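Side-chain contacts in sensor protein (Vibrio parahaemolyticus, PDB 3I9Y), which probably acts as the TMAO-responsive receptor histidine kinase TorS of a two-component system, this chain being its stacked four-helix-bundle sensor domain: residues A94-I97 with D98-E102; Q176-E179 with A180-L183; L223-L226 with G227-V231. One frame throughout, in Å; residues are numbered along the deposited sequence.

Interaction 1: residues A94-I97 with D98-E102; sequences AKEI and DTRVE
E96 and R100, one helical turn apart, run side by side and point the same way, and a single charged bond joins them: R100 NE gives its hydrogen to E96 OE1 at 3.2 Å, almost straight at 174°. E96 OE1 lies close to the guanidinium plane, while the N-H reaches it on the anti side, well out of the carboxylate plane, and the two flat groups are turned 47° against each other. The pair is therefore one-pronged rather than the coplanar, two-bond fork an arginine can make. A bend at chi2 of E96 (-84°) swings its carboxylate along the helix toward the arginine.

Next to it, K95 and T99 meet differently. T99 OG1 sits beside its own backbone N and folds back on the preceding turn, where it donates to K95 O at 2.9 Å. The same oxygen takes the helical bond from T99 N at 3.0 Å, and the two donors approach from opposite faces of the carbonyl plane, so K95 O is gripped twice.

On the buried side, I97 CG2 and V101 CG2 touch at 4.0 Å, their side chains crossing at a slant, and I97 also leans on I235 and Q239 of helix 232-267. D98 OD1 forms a salt bridge with R181, beyond this helix. Exposed K95, E96 and T99 set against buried I97 and V101, with R100 at the border against V232 and I235 of helix 232-267, make this the amphipathic pattern of a bundle helix, here in helix 63-114 within a predicted coiled coil.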
# COMPACT_ATOMS: atom_id res chain seq x y z
N ALA A 94 5.24 1.57 -2.69
CA ALA A 94 4.85 2.72 -3.44
C ALA A 94 6.15 3.23 -4.14
O ALA A 94 6.19 3.65 -5.30
CB ALA A 94 4.27 3.74 -2.61
N LYS A 95 7.25 3.12 -3.41
CA LYS A 95 8.58 3.42 -3.88
C LYS A 95 9.08 2.54 -4.97
O LYS A 95 9.65 3.06 -5.94
CB LYS A 95 9.56 3.21 -2.72
CG LYS A 95 10.92 3.53 -3.03
CD LYS A 95 10.63 5.02 -3.25
CE LYS A 95 10.66 5.44 -4.91
NZ LYS A 95 10.70 7.02 -5.33
N GLU A 96 8.92 1.24 -4.86
CA GLU A 96 9.36 0.34 -5.83
C GLU A 96 8.56 0.79 -7.15
O GLU A 96 9.14 0.77 -8.28
CB GLU A 96 9.09 -1.15 -5.57
CG GLU A 96 10.06 -1.97 -4.39
CD GLU A 96 11.47 -2.49 -4.95
OE1 GLU A 96 11.70 -2.14 -6.22
OE2 GLU A 96 12.30 -3.28 -4.25
N ILE A 97 7.22 0.96 -7.04
CA ILE A 97 6.44 1.34 -8.18
C ILE A 97 6.86 2.73 -8.79
O ILE A 97 6.98 2.79 -9.97
CB ILE A 97 4.93 1.35 -7.78
CG1 ILE A 97 4.48 -0.11 -7.54
CG2 ILE A 97 4.14 1.93 -8.94
CD1 ILE A 97 3.28 -0.17 -6.47
N ASP A 98 7.02 3.82 -8.02
CA ASP A 98 7.38 5.04 -8.62
C ASP A 98 8.77 5.01 -9.29
O ASP A 98 8.90 5.58 -10.33
CB ASP A 98 7.34 6.24 -7.65
CG ASP A 98 5.83 6.50 -7.17
OD1 ASP A 98 4.87 5.85 -7.72
OD2 ASP A 98 5.59 7.34 -6.30
N THR A 99 9.71 4.33 -8.69
CA THR A 99 11.01 4.24 -9.32
C THR A 99 10.85 3.53 -10.69
O THR A 99 11.38 3.93 -11.69
CB THR A 99 11.98 3.38 -8.41
OG1 THR A 99 12.02 4.23 -7.20
CG2 THR A 99 13.51 3.51 -8.94
N ARG A 100 10.12 2.46 -10.71
CA ARG A 100 9.99 1.75 -11.95
C ARG A 100 9.21 2.56 -13.08
O ARG A 100 9.57 2.46 -14.27
CB ARG A 100 9.27 0.40 -11.64
CG ARG A 100 10.24 -0.74 -11.22
CD ARG A 100 9.71 -1.48 -9.90
NE ARG A 100 10.59 -2.51 -9.20
CZ ARG A 100 10.96 -3.53 -9.91
NH1 ARG A 100 10.58 -3.60 -11.15
NH2 ARG A 100 11.60 -4.52 -9.41
N VAL A 101 8.18 3.33 -12.66
CA VAL A 101 7.40 4.10 -13.59
C VAL A 101 8.34 5.19 -14.14
O VAL A 101 8.43 5.34 -15.41
CB VAL A 101 6.15 4.65 -12.89
CG1 VAL A 101 5.51 5.90 -13.77
CG2 VAL A 101 5.17 3.47 -12.54
N GLU A 102 9.19 5.79 -13.31
CA GLU A 102 10.09 6.84 -13.78
C GLU A 102 11.13 6.17 -14.75
O GLU A 102 11.34 6.75 -15.80
CB GLU A 102 10.80 7.56 -12.67
CG GLU A 102 11.83 8.62 -13.06
CD GLU A 102 11.20 9.71 -13.88
OE1 GLU A 102 9.89 9.88 -13.99
OE2 GLU A 102 12.03 10.45 -14.55

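Interaction 2: residues Q176-E179 with A180-L183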
# COMPACT_ATOMS: atom_id res chain seq x y z
N GLN A 176 -0.76 4.27 -20.52
CA GLN A 176 -1.22 3.02 -19.81
C GLN A 176 -0.50 2.87 -18.45
O GLN A 176 -1.14 2.62 -17.44
CB GLN A 176 -0.89 1.68 -20.61
CG GLN A 176 -1.81 1.67 -21.88
CD GLN A 176 -1.42 0.51 -22.74
OE1 GLN A 176 -0.23 0.24 -23.02
NE2 GLN A 176 -2.40 -0.25 -23.08
N ILE A 177 0.84 3.02 -18.44
CA ILE A 177 1.59 2.88 -17.20
C ILE A 177 1.14 4.03 -16.25
O ILE A 177 0.87 3.69 -15.12
CB ILE A 177 3.05 3.04 -17.49
CG1 ILE A 177 3.47 1.73 -18.21
CG2 ILE A 177 3.81 2.91 -16.13
CD1 ILE A 177 5.11 1.87 -18.51
N GLU A 178 1.02 5.34 -16.66
CA GLU A 178 0.57 6.41 -15.74
C GLU A 178 -0.83 6.06 -15.24
O GLU A 178 -1.15 6.28 -14.03
CB GLU A 178 0.46 7.84 -16.51
CG GLU A 178 1.90 8.18 -16.96
CD GLU A 178 2.78 8.79 -15.88
OE1 GLU A 178 2.32 8.88 -14.73
OE2 GLU A 178 3.93 9.18 -16.24
N GLU A 179 -1.72 5.47 -16.10
CA GLU A 179 -3.07 5.25 -15.60
C GLU A 179 -3.05 4.06 -14.53
O GLU A 179 -3.76 4.09 -13.49
CB GLU A 179 -3.94 4.74 -16.77
CG GLU A 179 -5.21 4.34 -16.14
CD GLU A 179 -6.31 4.04 -17.09
OE1 GLU A 179 -6.00 3.45 -18.14
OE2 GLU A 179 -7.57 4.33 -16.74
N ALA A 180 -2.34 2.95 -14.89
CA ALA A 180 -2.25 1.79 -14.08
C ALA A 180 -1.82 2.13 -12.61
O ALA A 180 -2.48 1.61 -11.73
CB ALA A 180 -1.31 0.70 -14.63
N ARG A 181 -0.91 3.10 -12.32
CA ARG A 181 -0.51 3.20 -10.94
C ARG A 181 -1.53 3.99 -10.17
O ARG A 181 -1.33 4.24 -8.96
CB ARG A 181 0.84 3.82 -10.89
CG ARG A 181 0.62 5.19 -11.30
CD ARG A 181 1.77 5.83 -11.96
NE ARG A 181 2.64 6.48 -11.05
CZ ARG A 181 3.40 7.54 -11.18
NH1 ARG A 181 3.57 8.39 -12.15
NH2 ARG A 181 4.54 7.48 -10.37
N THR A 182 -2.65 4.42 -10.81
CA THR A 182 -3.63 5.22 -10.03
C THR A 182 -4.87 4.34 -9.86
O THR A 182 -5.75 4.74 -9.24
CB THR A 182 -4.21 6.47 -10.76
OG1 THR A 182 -4.99 6.02 -11.90
CG2 THR A 182 -3.09 7.46 -11.20
N LEU A 183 -4.90 3.18 -10.38
CA LEU A 183 -6.15 2.41 -10.29
C LEU A 183 -6.29 1.73 -8.90
O LEU A 183 -5.28 1.27 -8.26
CB LEU A 183 -6.17 1.24 -11.33
CG LEU A 183 -6.06 1.55 -12.85
CD1 LEU A 183 -6.14 0.26 -13.79
CD2 LEU A 183 -7.36 2.51 -13.16
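E178 and R181 meet along the flank of this helix end, while A180 faces helix 232-267. The tight part is the backbone: A180 N bonds to Q176 O at 2.8 Å, the last short i to i+4 bond here, and A180 CB packs 3.4 Å from that same oxygen. One residue further the ladder weakens, and R181 N makes a weak hydrogen bond to I177 O at 3.4 Å. A firm polar tie runs beside it: R181 NH1 meets E178 OE1 at 2.9 Å on the syn side, tilted out of the carboxylate plane; the oxygen is in the guanidinium plane, yet the two planes stand 52° apart. R181 also serves D98.

The solvent side belongs to exposed T182, which claims E179 O: T182 OG1 donates to it at 2.8 Å and T182 N at 2.9 Å. With chi1 of T182 at 65°, its hydroxyl lies between the backbone N and the carbonyl carbon, close enough to reach back to that carbonyl. A type I turn from A180 to L183 carries the chain off the helix. Here packing is looser, E179 CG lying 4.1 Å from L183 CD2 while E179 extends its carboxylate to R188. Q176 and I177 pack on F196 of helix 186-208, I177 and R181 on V101 of helix 63-114, and A180 on F233 and L236 of helix 232-267, so the end of helix 158-180 is wedged among three neighbouring helices.

Interaction 3: residues L223-L226 with G227-V231; sequences LTEL and GKRQV
E225 and R229 are brought together by two different chain shapes: the glutamate bends at chi2 (-54°) and turns its carboxylate along the helix, while the arginine stays extended from CG to NE (chi2 153°) and reaches back past the E225 backbone. Their side chains cross at a slant. R229 NH1 ends between two oxygens of the same residue, E225 OE1 at 2.7 Å and E225 O at 2.9 Å. Both lie in the guanidinium plane. The carboxylate oxygen receives NH1 through its anti lone pair, whereas the carbonyl is met from above its plane; the carboxylate and guanidinium planes are 69° apart.

K228 runs alongside E225, its CD 3.7 Å from E225 OE1. This is contact through the aliphatic chain, since K228 NZ stays 4.9 Å from E225 OE2.

Among the backbone bonds, G227 N reaches L223 O at 2.8 Å. R229 N bonds to L226 O at 3.0 Å while keeping a weak bond to E225 O, and the bonds of K228 N to T224 O and E225 O are weak too. L226 keeps its side chain inward on L107 of helix 63-114.

NE of R229 salt-bridges to E103 of helix 63-114. One guanidinium thus holds a carboxylate and a backbone carbonyl of E225 through NH1 and a second acid through NE, which probably restricts its rotation and lets its positive charge balance both acids.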
# COMPACT_ATOMS: atom_id res chain seq x y z
N LEU A 223 12.94 -1.32 -26.37
CA LEU A 223 11.72 -2.04 -26.11
C LEU A 223 12.07 -3.29 -25.24
O LEU A 223 11.19 -3.79 -24.44
CB LEU A 223 11.06 -2.48 -27.44
CG LEU A 223 10.46 -1.33 -28.23
CD1 LEU A 223 10.03 -1.88 -29.71
CD2 LEU A 223 9.08 -1.00 -27.57
N THR A 224 13.31 -3.80 -25.40
CA THR A 224 13.48 -4.98 -24.58
C THR A 224 13.72 -4.53 -23.05
O THR A 224 13.11 -5.17 -22.19
CB THR A 224 14.46 -6.11 -25.20
OG1 THR A 224 15.46 -6.42 -24.24
CG2 THR A 224 14.98 -5.90 -26.45
N GLU A 225 14.30 -3.28 -22.84
CA GLU A 225 14.45 -2.70 -21.52
C GLU A 225 13.05 -2.45 -20.91
O GLU A 225 12.85 -2.68 -19.73
CB GLU A 225 15.24 -1.41 -21.60
CG GLU A 225 16.70 -1.71 -21.97
CD GLU A 225 17.20 -2.74 -20.92
OE1 GLU A 225 16.70 -2.84 -19.76
OE2 GLU A 225 18.09 -3.49 -21.24
N LEU A 226 12.10 -1.98 -21.73
CA LEU A 226 10.73 -1.64 -21.29
C LEU A 226 10.05 -2.93 -20.97
O LEU A 226 9.26 -3.01 -19.98
CB LEU A 226 9.88 -0.90 -22.30
CG LEU A 226 9.98 0.58 -22.41
CD1 LEU A 226 9.04 0.91 -23.76
CD2 LEU A 226 9.28 1.24 -21.28
N GLY A 227 10.32 -3.98 -21.77
CA GLY A 227 9.66 -5.18 -21.48
C GLY A 227 10.13 -5.82 -20.13
O GLY A 227 9.31 -6.40 -19.44
N LYS A 228 11.36 -5.52 -19.70
CA LYS A 228 11.84 -6.13 -18.47
C LYS A 228 11.07 -5.44 -17.35
O LYS A 228 10.89 -6.07 -16.23
CB LYS A 228 13.33 -5.88 -18.26
CG LYS A 228 14.27 -6.74 -19.12
CD LYS A 228 15.77 -6.22 -18.72
CE LYS A 228 16.75 -6.77 -19.72
NZ LYS A 228 15.97 -7.87 -20.78
N ARG A 229 10.58 -4.23 -17.60
CA ARG A 229 9.94 -3.46 -16.41
C ARG A 229 8.48 -3.77 -16.22
O ARG A 229 7.80 -3.21 -15.43
CB ARG A 229 10.26 -1.91 -16.52
CG ARG A 229 11.77 -1.90 -16.31
CD ARG A 229 12.42 -0.86 -16.88
NE ARG A 229 13.74 -0.61 -16.32
CZ ARG A 229 14.90 -1.00 -16.87
NH1 ARG A 229 14.97 -1.74 -18.02
NH2 ARG A 229 16.01 -0.55 -16.25
N GLN A 230 7.98 -4.74 -17.02
CA GLN A 230 6.61 -5.11 -16.93
C GLN A 230 6.37 -5.76 -15.55
O GLN A 230 5.21 -5.80 -15.17
CB GLN A 230 6.08 -6.19 -18.07
CG GLN A 230 6.07 -5.55 -19.37
CD GLN A 230 5.83 -6.70 -20.46
OE1 GLN A 230 6.77 -7.51 -20.84
NE2 GLN A 230 4.57 -6.80 -20.83
N VAL A 231 7.40 -6.16 -14.81
CA VAL A 231 7.25 -6.69 -13.38
C VAL A 231 6.55 -5.57 -12.59
O VAL A 231 5.96 -5.87 -11.55
CB VAL A 231 8.58 -6.94 -12.53
CG1 VAL A 231 9.62 -7.61 -13.37
CG2 VAL A 231 9.29 -5.67 -12.36

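Overall arrangement
Each contact is local to one helix or helix end and pairs a glutamate with an arginine, yet their places differ. Interaction 1 lies within the long helix 63-114, where helical bonding is regular; interaction 2 is a helix end with a type I turn. In all three a side-chain donor doubles up on a backbone carbonyl: T99 OG1, T182 OG1 and R229 NH1. All are partly buried, with apolar residues facing neighbouring helices. Helix 63-114 is common ground: interaction 1 touches interaction 2 through D98 to R181, with V101 packing on I177, and interaction 3 reaches that helix through R229 to E103 and L226 on L107. Interactions 2 and 3 stay about 5 Å apart at their nearest atoms.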